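Local coordinates for Mgp-operon protein 3 (Mycoplasma pneumoniae, PDB 6RJ1) that probably takes part in attachment of the bacterium to its human host, as the extracellular adhesion protein P40/P90, an immunodominant companion of the adhesin P1, at residues Y173-G178 / K355-A360; L498-D503 / D691-Y696; Q507-Q512 / L533-Y538. All coordinates share one frame; numbering follows the deposited sequence.

In the fold
Reading from the N terminus, contact 1 comes first: the loop leading into helix 176-179 meets strand 356-358, closing a long excursion, much of it not modelled, before the other two contacts begin. Contact 2 opens at 498-503, at the end of strand 496-498, and closes only at strand 693-699. Contact 3 is nested inside that loop, joining helix 503-511 to the segment that enters strand 538-546. Contacts 2 and 3 have centres about 10 Å apart and share packing, for Trp-500 CZ3 lies 3.7 Å from Val-509 CG2. Contact 1 is separate, its centre about 30 Å from that of contact 2 and about 28 Å from that of contact 3.

Contact 1. Residues Y173-G178 / K355-A360; sequences YTPNAG and KYLNTA
Tyr-173 and Thr-359 mark the closest backbone approach, with CA atoms 7.3 Å apart, too far for direct main-chain pairing. On one side the chain runs as a loop and then turns after Pro-175, a weak bond from Gly-178 N to Pro-175 O forming part of the turn that leads into a weakly bonded helix. On the other, strand 356-358 gives way at Thr-359, the N-cap position, to helix 360-365. A few side chains, mostly apolar, join the two backbones. Leu-357 supplies the central one: its CG stands beside its own backbone N (chi1 -62°), and CD1 reaches across to lie 3.8 Å from Pro-175 CD, the two side chains meeting end on. The same methyl also rests against the main chain, 3.4 Å from Tyr-173 O. Two residues further on, Thr-359 turns its methyl to the contact and its hydroxyl away from it: CG2 sits 4.2 Å from Tyr-173 CB, whereas OG1 is hydrogen-bonded to Val-238 O. Tyr-173 thus touches Thr-359 through the root of its side chain, while the side chain also packs on Pro-873 and Val-882. The example illustrates how a loop can be held against a small sheet: the direct contact is van der Waals packing, and polar links from the loop to Glu-240 of the partner strand and to Ser-244 just after it add to the hold. The edge of the two-stranded antiparallel sheet 239-241/356-358, with the strand-to-helix junction at Thr-359, packs on the loop that leads into helix 176-179.

Contact 2. Residues L498-D503 / D691-Y696; sequences LNWGTD and DQLLVY
Trp-500 packs its indole against Val-695 and Leu-693, joining the loop after strand 496-498 to strand 693-699 in a mixed sheet of the MgpC adhesin region, a family grouped with the beta-propellers. The two strands do not pair with each other; strand 723-732 pairs with both, and the tryptophan adds side-chain packing to that connection. From CB the side chain leaves with CG beside the backbone N (chi1 -66°), and this, together with chi2 (81°), swings the ring end nearer the strand. CE3 lies 4.2 Å from both Leu-693 CD2 and Val-695 CG2. CZ3, next along, meets both methyls, 3.5 Å from Val-695 CG2 and 4.0 Å from Leu-693 CD2, while Val-509 of helix 503-511 packs on it from the side opposite Val-695. CH2 follows at 3.8 Å from that same Val-695 CG2. Beyond it, CZ2 packs on Gln-535 and Tyr-538, so the ring is enclosed by more than the strand alone. An Asx turn helps to shape the loop, Gly-501 N donating to Asn-499 OD1 at 2.9 Å from above the carbonyl plane. Valine divides its two branches between two partners. With CG2 given to the indole, CG1 stands anti to the valine N (chi1 167°) and meets Leu-498, whose side chain crosses it at about a right angle, CD1 lying 3.6 Å from Val-695 CG1.

Contact 3. Residues Q507-Q512 / L533-Y538; sequences QFVENQ and LTQPAY
Glu-510 and Thr-534 cross obliquely, the carboxylate end of the one coming to the hydroxyl of the other. Their CA atoms are 6.2 Å apart, the nearest pair of the two segments. The glutamate lies along the flank of helix 503-511, its extended chain bringing OE2 within 2.9 Å of Thr-534 OG1. The threonine donates, and its hydroxyl approaches the anti lone pair of OE2. OG1 stands anti to the threonine N (chi1 -171°), projecting to the helix, and also lies 3.9 Å from Glu-510 CG. The backbone of Thr-534 is bonded in turn to Ala-494.

One residue along each segment, Val-509 and Gln-535 meet at about a right angle. The glutamine side chain bends at chi2 (59°), and the bend lets NE2 reach Ala-537 O, two residues on, while OE1 faces the helix. NE2 donates to Ala-537 O at 2.8 Å, an N-H...O angle of 161°, and the acceptor lies almost in the amide plane. With NE2 held in this way, OE1 is turned toward the helix, 3.4 Å from Val-509 CG1; it has a weak further bond from Lys-556 NZ.

The pair shows how a loop can be fastened to a helix by one polar anchor beside one packing contact. The hydroxyl donates to OE2, which would help to stabilise a charged carboxylate, and the partial exposure of Glu-510 is consistent with its staying ionised. In the buried glutamine amide, the bond to Ala-537, with the weak ones to Lys-556 and Ala-557, satisfies both polar ends and would help to set its rotation.

Contact 1. Residues Y173-G178 / K355-A360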
loop_
_atom_site.group_PDB
_atom_site.type_symbol
_atom_site.label_atom_id
_atom_site.label_comp_id
_atom_site.label_asym_id
_atom_site.label_seq_id
_atom_site.Cartn_x
_atom_site.Cartn_y
_atom_site.Cartn_z
ATOM N N TYR A 173 16.111 -0.611 -0.017
ATOM C CA TYR A 173 17.395 0.100 -0.044
ATOM C C TYR A 173 17.266 1.573 -0.440
ATOM O O TYR A 173 18.284 2.256 -0.583
ATOM C CB TYR A 173 18.420 -0.634 -0.932
ATOM C CG TYR A 173 18.542 -2.096 -0.583
ATOM C CD1 TYR A 173 19.113 -2.502 0.621
ATOM C CD2 TYR A 173 18.044 -3.076 -1.431
ATOM C CE1 TYR A 173 19.195 -3.846 0.967
ATOM C CE2 TYR A 173 18.126 -4.427 -1.099
ATOM C CZ TYR A 173 18.699 -4.806 0.102
ATOM O OH TYR A 173 18.757 -6.131 0.445
ATOM N N THR A 174 16.018 2.064 -0.596
ATOM C CA THR A 174 15.741 3.455 -0.945
ATOM C C THR A 174 16.050 4.318 0.284
ATOM O O THR A 174 15.381 4.156 1.311
ATOM C CB THR A 174 14.287 3.626 -1.448
ATOM O OG1 THR A 174 14.059 2.770 -2.571
ATOM C CG2 THR A 174 13.955 5.074 -1.817
ATOM N N PRO A 175 17.075 5.199 0.224
ATOM C CA PRO A 175 17.378 6.034 1.397
ATOM C C PRO A 175 16.446 7.241 1.514
ATOM O O PRO A 175 15.809 7.623 0.533
ATOM C CB PRO A 175 18.834 6.448 1.167
ATOM C CG PRO A 175 19.031 6.400 -0.305
ATOM C CD PRO A 175 17.969 5.514 -0.911
ATOM N N ASN A 176 16.375 7.844 2.714
ATOM C CA ASN A 176 15.565 9.034 3.014
ATOM C C ASN A 176 15.785 10.186 2.013
ATOM O O ASN A 176 14.802 10.748 1.538
ATOM C CB ASN A 176 15.806 9.512 4.463
ATOM C CG ASN A 176 15.019 8.772 5.519
ATOM O OD1 ASN A 176 13.943 8.197 5.275
ATOM N ND2 ASN A 176 15.530 8.802 6.733
ATOM N N ALA A 177 17.060 10.507 1.664
ATOM C CA ALA A 177 17.404 11.557 0.695
ATOM C C ALA A 177 16.914 11.213 -0.722
ATOM O O ALA A 177 16.611 12.116 -1.511
ATOM C CB ALA A 177 18.899 11.805 0.690
ATOM N N GLY A 178 16.816 9.915 -1.011
ATOM C CA GLY A 178 16.289 9.403 -2.268
ATOM C C GLY A 178 14.822 9.758 -2.414
ATOM O O GLY A 178 14.366 9.990 -3.525
ATOM N N LYS A 355 26.127 8.277 -6.930
ATOM C CA LYS A 355 24.953 9.022 -7.391
ATOM C C LYS A 355 23.683 8.159 -7.403
ATOM O O LYS A 355 22.617 8.635 -6.999
ATOM C CB LYS A 355 25.211 9.653 -8.781
ATOM C CG LYS A 355 26.332 10.682 -8.803
ATOM C CD LYS A 355 26.450 11.387 -10.153
ATOM C CE LYS A 355 27.889 11.717 -10.502
ATOM N NZ LYS A 355 28.822 10.553 -10.474
ATOM N N TYR A 356 23.805 6.899 -7.868
ATOM C CA TYR A 356 22.692 5.948 -8.002
ATOM C C TYR A 356 22.957 4.588 -7.368
ATOM O O TYR A 356 24.110 4.176 -7.218
ATOM C CB TYR A 356 22.333 5.725 -9.488
ATOM C CG TYR A 356 21.917 6.975 -10.227
ATOM C CD1 TYR A 356 20.591 7.403 -10.222
ATOM C CD2 TYR A 356 22.841 7.715 -10.959
ATOM C CE1 TYR A 356 20.202 8.559 -10.901
ATOM C CE2 TYR A 356 22.464 8.872 -11.643
ATOM C CZ TYR A 356 21.143 9.291 -11.610
ATOM O OH TYR A 356 20.771 10.434 -12.275
ATOM N N LEU A 357 21.864 3.873 -7.050
ATOM C CA LEU A 357 21.879 2.514 -6.518
ATOM C C LEU A 357 21.255 1.594 -7.563
ATOM O O LEU A 357 20.289 1.983 -8.220
ATOM C CB LEU A 357 21.047 2.394 -5.224
ATOM C CG LEU A 357 21.458 3.208 -4.003
ATOM C CD1 LEU A 357 20.262 3.430 -3.096
ATOM C CD2 LEU A 357 22.611 2.549 -3.241
ATOM N N ASN A 358 21.787 0.372 -7.696
ATOM C CA ASN A 358 21.245 -0.648 -8.591
ATOM C C ASN A 358 20.406 -1.553 -7.685
ATOM O O ASN A 358 20.952 -2.283 -6.850
ATOM C CB ASN A 358 22.378 -1.419 -9.289
ATOM C CG ASN A 358 21.949 -2.260 -10.466
ATOM O OD1 ASN A 358 20.930 -2.962 -10.438
ATOM N ND2 ASN A 358 22.737 -2.223 -11.532
ATOM N N THR A 359 19.077 -1.434 -7.788
ATOM C CA THR A 359 18.167 -2.186 -6.922
ATOM C C THR A 359 17.429 -3.301 -7.675
ATOM O O THR A 359 16.307 -3.660 -7.305
ATOM C CB THR A 359 17.228 -1.231 -6.178
ATOM O OG1 THR A 359 16.606 -0.356 -7.123
ATOM C CG2 THR A 359 17.947 -0.421 -5.099
ATOM N N ALA A 360 18.090 -3.882 -8.700
ATOM C CA ALA A 360 17.551 -4.959 -9.534
ATOM C C ALA A 360 17.018 -6.159 -8.739
ATOM O O ALA A 360 15.877 -6.577 -8.967
ATOM C CB ALA A 360 18.594 -5.417 -10.540
#

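Contact 2. Residues L498-D503 / D691-Y696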
loop_
_atom_site.group_PDB
_atom_site.type_symbol
_atom_site.label_atom_id
_atom_site.label_comp_id
_atom_site.label_asym_id
_atom_site.label_seq_id
_atom_site.Cartn_x
_atom_site.Cartn_y
_atom_site.Cartn_z
ATOM N N LEU A 498 -14.834 4.556 -1.472
ATOM C CA LEU A 498 -14.748 4.020 -0.119
ATOM C C LEU A 498 -15.195 5.071 0.884
ATOM O O LEU A 498 -15.237 6.265 0.566
ATOM C CB LEU A 498 -13.305 3.566 0.202
ATOM C CG LEU A 498 -12.673 2.509 -0.721
ATOM C CD1 LEU A 498 -11.268 2.210 -0.321
ATOM C CD2 LEU A 498 -13.464 1.208 -0.735
ATOM N N ASN A 499 -15.572 4.615 2.080
ATOM C CA ASN A 499 -15.928 5.492 3.180
ATOM C C ASN A 499 -14.606 5.783 3.884
ATOM O O ASN A 499 -13.879 4.857 4.254
ATOM C CB ASN A 499 -16.929 4.821 4.113
ATOM C CG ASN A 499 -17.454 5.681 5.238
ATOM O OD1 ASN A 499 -16.947 6.763 5.556
ATOM N ND2 ASN A 499 -18.496 5.203 5.877
ATOM N N TRP A 500 -14.266 7.071 3.984
ATOM C CA TRP A 500 -13.025 7.554 4.581
ATOM C C TRP A 500 -13.210 7.921 6.060
ATOM O O TRP A 500 -12.260 8.333 6.727
ATOM C CB TRP A 500 -12.459 8.710 3.733
ATOM C CG TRP A 500 -12.026 8.244 2.371
ATOM C CD1 TRP A 500 -12.822 8.037 1.278
ATOM C CD2 TRP A 500 -10.705 7.851 1.985
ATOM N NE1 TRP A 500 -12.076 7.539 0.234
ATOM C CE2 TRP A 500 -10.771 7.413 0.642
ATOM C CE3 TRP A 500 -9.461 7.847 2.639
ATOM C CZ2 TRP A 500 -9.643 6.952 -0.051
ATOM C CZ3 TRP A 500 -8.345 7.399 1.949
ATOM C CH2 TRP A 500 -8.445 6.942 0.625
ATOM N N GLY A 501 -14.426 7.708 6.559
ATOM C CA GLY A 501 -14.804 7.980 7.938
ATOM C C GLY A 501 -15.833 9.081 8.009
ATOM O O GLY A 501 -16.885 8.917 8.627
ATOM N N THR A 502 -15.509 10.223 7.386
ATOM C CA THR A 502 -16.363 11.410 7.284
ATOM C C THR A 502 -16.350 11.866 5.824
ATOM O O THR A 502 -15.431 11.507 5.078
ATOM C CB THR A 502 -15.888 12.543 8.233
ATOM O OG1 THR A 502 -14.520 12.862 7.972
ATOM C CG2 THR A 502 -16.071 12.209 9.704
ATOM N N ASP A 503 -17.349 12.675 5.418
ATOM C CA ASP A 503 -17.399 13.211 4.056
ATOM C C ASP A 503 -16.237 14.187 3.834
ATOM O O ASP A 503 -15.693 14.259 2.727
ATOM C CB ASP A 503 -18.749 13.884 3.758
ATOM C CG ASP A 503 -18.919 14.290 2.299
ATOM O OD1 ASP A 503 -18.733 13.413 1.405
ATOM O OD2 ASP A 503 -19.239 15.479 2.048
ATOM N N ASP A 691 -1.634 11.957 4.196
ATOM C CA ASP A 691 -0.369 11.241 4.340
ATOM C C ASP A 691 -0.417 10.146 5.394
ATOM O O ASP A 691 -1.009 10.345 6.454
ATOM C CB ASP A 691 0.784 12.224 4.599
ATOM C CG ASP A 691 1.014 13.185 3.438
ATOM O OD1 ASP A 691 1.730 12.805 2.487
ATOM O OD2 ASP A 691 0.467 14.311 3.475
ATOM N N GLN A 692 0.205 8.977 5.086
ATOM C CA GLN A 692 0.313 7.783 5.942
ATOM C C GLN A 692 -1.078 7.297 6.371
ATOM O O GLN A 692 -1.313 6.986 7.544
ATOM C CB GLN A 692 1.242 8.026 7.156
ATOM C CG GLN A 692 2.572 8.692 6.837
ATOM C CD GLN A 692 3.692 7.740 6.525
ATOM O OE1 GLN A 692 3.562 6.802 5.746
ATOM N NE2 GLN A 692 4.846 7.981 7.119
ATOM N N LEU A 693 -2.001 7.241 5.402
ATOM C CA LEU A 693 -3.385 6.855 5.636
ATOM C C LEU A 693 -3.677 5.376 5.425
ATOM O O LEU A 693 -3.584 4.869 4.299
ATOM C CB LEU A 693 -4.324 7.717 4.778
ATOM C CG LEU A 693 -5.239 8.708 5.496
ATOM C CD1 LEU A 693 -4.458 9.701 6.362
ATOM C CD2 LEU A 693 -6.081 9.452 4.487
ATOM N N LEU A 694 -4.060 4.687 6.517
ATOM C CA LEU A 694 -4.476 3.300 6.444
ATOM C C LEU A 694 -5.981 3.277 6.191
ATOM O O LEU A 694 -6.742 3.963 6.859
ATOM C CB LEU A 694 -4.109 2.490 7.698
ATOM C CG LEU A 694 -4.317 0.958 7.555
ATOM C CD1 LEU A 694 -3.079 0.270 6.969
ATOM C CD2 LEU A 694 -4.719 0.334 8.866
ATOM N N VAL A 695 -6.377 2.513 5.192
ATOM C CA VAL A 695 -7.743 2.297 4.743
ATOM C C VAL A 695 -8.064 0.834 5.086
ATOM O O VAL A 695 -7.262 -0.062 4.812
ATOM C CB VAL A 695 -7.824 2.599 3.217
ATOM C CG1 VAL A 695 -9.117 2.099 2.603
ATOM C CG2 VAL A 695 -7.652 4.090 2.945
ATOM N N TYR A 696 -9.201 0.604 5.739
ATOM C CA TYR A 696 -9.631 -0.738 6.152
ATOM C C TYR A 696 -11.148 -0.837 6.088
ATOM O O TYR A 696 -11.829 0.190 6.050
ATOM C CB TYR A 696 -9.116 -1.071 7.572
ATOM C CG TYR A 696 -9.631 -0.141 8.655
ATOM C CD1 TYR A 696 -8.995 1.072 8.924
ATOM C CD2 TYR A 696 -10.749 -0.475 9.416
ATOM C CE1 TYR A 696 -9.476 1.941 9.899
ATOM C CE2 TYR A 696 -11.231 0.382 10.405
ATOM C CZ TYR A 696 -10.597 1.594 10.636
ATOM O OH TYR A 696 -11.072 2.455 11.600
#

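Contact 3. Residues Q507-Q512 / L533-Y538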
loop_
_atom_site.group_PDB
_atom_site.type_symbol
_atom_site.label_atom_id
_atom_site.label_comp_id
_atom_site.label_asym_id
_atom_site.label_seq_id
_atom_site.Cartn_x
_atom_site.Cartn_y
_atom_site.Cartn_z
ATOM N N GLN A 507 -13.242 14.296 0.921
ATOM C CA GLN A 507 -12.974 15.594 0.295
ATOM C C GLN A 507 -11.481 15.909 0.318
ATOM O O GLN A 507 -10.943 16.307 -0.707
ATOM C CB GLN A 507 -13.761 16.714 0.990
ATOM C CG GLN A 507 -15.249 16.740 0.668
ATOM C CD GLN A 507 -16.000 17.741 1.523
ATOM O OE1 GLN A 507 -15.564 18.874 1.745
ATOM N NE2 GLN A 507 -17.158 17.351 2.016
ATOM N N PHE A 508 -10.806 15.665 1.464
ATOM C CA PHE A 508 -9.367 15.878 1.615
ATOM C C PHE A 508 -8.554 15.095 0.585
ATOM O O PHE A 508 -7.690 15.677 -0.064
ATOM C CB PHE A 508 -8.906 15.512 3.036
ATOM C CG PHE A 508 -8.892 16.683 3.984
ATOM C CD1 PHE A 508 -7.854 17.606 3.961
ATOM C CD2 PHE A 508 -9.923 16.870 4.900
ATOM C CE1 PHE A 508 -7.842 18.688 4.836
ATOM C CE2 PHE A 508 -9.921 17.973 5.761
ATOM C CZ PHE A 508 -8.893 18.884 5.707
ATOM N N VAL A 509 -8.854 13.799 0.418
ATOM C CA VAL A 509 -8.156 12.906 -0.510
ATOM C C VAL A 509 -8.454 13.314 -1.948
ATOM O O VAL A 509 -7.520 13.536 -2.724
ATOM C CB VAL A 509 -8.478 11.407 -0.237
ATOM C CG1 VAL A 509 -7.794 10.485 -1.248
ATOM C CG2 VAL A 509 -8.102 11.013 1.192
ATOM N N GLU A 510 -9.757 13.448 -2.281
ATOM C CA GLU A 510 -10.264 13.784 -3.613
ATOM C C GLU A 510 -9.868 15.164 -4.107
ATOM O O GLU A 510 -9.660 15.324 -5.309
ATOM C CB GLU A 510 -11.782 13.601 -3.687
ATOM C CG GLU A 510 -12.220 12.141 -3.729
ATOM C CD GLU A 510 -13.710 11.892 -3.892
ATOM O OE1 GLU A 510 -14.511 12.832 -3.676
ATOM O OE2 GLU A 510 -14.076 10.746 -4.236
ATOM N N ASN A 511 -9.771 16.159 -3.212
ATOM C CA ASN A 511 -9.400 17.516 -3.616
ATOM C C ASN A 511 -7.949 17.602 -4.053
ATOM O O ASN A 511 -7.617 18.392 -4.932
ATOM C CB ASN A 511 -9.732 18.552 -2.535
ATOM C CG ASN A 511 -11.207 18.771 -2.343
ATOM O OD1 ASN A 511 -12.050 18.250 -3.093
ATOM N ND2 ASN A 511 -11.558 19.534 -1.316
ATOM N N GLN A 512 -7.095 16.757 -3.478
ATOM C CA GLN A 512 -5.685 16.741 -3.833
ATOM C C GLN A 512 -5.420 15.909 -5.099
ATOM O O GLN A 512 -4.310 15.967 -5.619
ATOM C CB GLN A 512 -4.812 16.313 -2.638
ATOM C CG GLN A 512 -3.539 17.135 -2.553
ATOM C CD GLN A 512 -2.862 17.089 -1.213
ATOM O OE1 GLN A 512 -1.705 16.680 -1.105
ATOM N NE2 GLN A 512 -3.548 17.547 -0.171
ATOM N N LEU A 533 -13.505 10.722 -10.938
ATOM C CA LEU A 533 -13.029 9.465 -10.379
ATOM C C LEU A 533 -12.498 9.672 -8.952
ATOM O O LEU A 533 -12.319 10.816 -8.523
ATOM C CB LEU A 533 -11.998 8.811 -11.313
ATOM C CG LEU A 533 -12.513 8.460 -12.730
ATOM C CD1 LEU A 533 -11.378 8.283 -13.694
ATOM C CD2 LEU A 533 -13.423 7.229 -12.735
ATOM N N THR A 534 -12.327 8.582 -8.191
ATOM C CA THR A 534 -11.882 8.671 -6.805
ATOM C C THR A 534 -10.428 8.150 -6.683
ATOM O O THR A 534 -9.719 8.074 -7.699
ATOM C CB THR A 534 -12.926 8.017 -5.858
ATOM O OG1 THR A 534 -12.587 8.299 -4.498
ATOM C CG2 THR A 534 -13.097 6.498 -6.069
ATOM N N GLN A 535 -9.984 7.840 -5.436
ATOM C CA GLN A 535 -8.644 7.351 -5.125
ATOM C C GLN A 535 -8.268 6.157 -6.030
ATOM O O GLN A 535 -8.994 5.164 -6.069
ATOM C CB GLN A 535 -8.484 7.067 -3.607
ATOM C CG GLN A 535 -7.133 6.484 -3.159
ATOM C CD GLN A 535 -5.921 7.312 -3.468
ATOM O OE1 GLN A 535 -5.940 8.550 -3.419
ATOM N NE2 GLN A 535 -4.825 6.638 -3.766
ATOM N N PRO A 536 -7.180 6.294 -6.825
ATOM C CA PRO A 536 -6.837 5.246 -7.792
ATOM C C PRO A 536 -5.966 4.085 -7.311
ATOM O O PRO A 536 -5.981 3.041 -7.946
ATOM C CB PRO A 536 -6.075 6.034 -8.852
ATOM C CG PRO A 536 -5.312 7.027 -8.040
ATOM C CD PRO A 536 -6.271 7.452 -6.961
ATOM N N ALA A 537 -5.124 4.291 -6.297
ATOM C CA ALA A 537 -4.170 3.268 -5.899
ATOM C C ALA A 537 -4.084 3.002 -4.414
ATOM O O ALA A 537 -4.333 3.886 -3.587
ATOM C CB ALA A 537 -2.794 3.610 -6.448
ATOM N N TYR A 538 -3.710 1.751 -4.091
ATOM C CA TYR A 538 -3.537 1.266 -2.731
ATOM C C TYR A 538 -2.350 0.316 -2.626
ATOM O O TYR A 538 -2.021 -0.374 -3.593
ATOM C CB TYR A 538 -4.834 0.575 -2.240
ATOM C CG TYR A 538 -6.015 1.518 -2.128
ATOM C CD1 TYR A 538 -6.193 2.313 -0.998
ATOM C CD2 TYR A 538 -6.923 1.663 -3.179
ATOM C CE1 TYR A 538 -7.246 3.222 -0.914
ATOM C CE2 TYR A 538 -7.976 2.571 -3.107
ATOM C CZ TYR A 538 -8.141 3.339 -1.968
ATOM O OH TYR A 538 -9.187 4.228 -1.906
#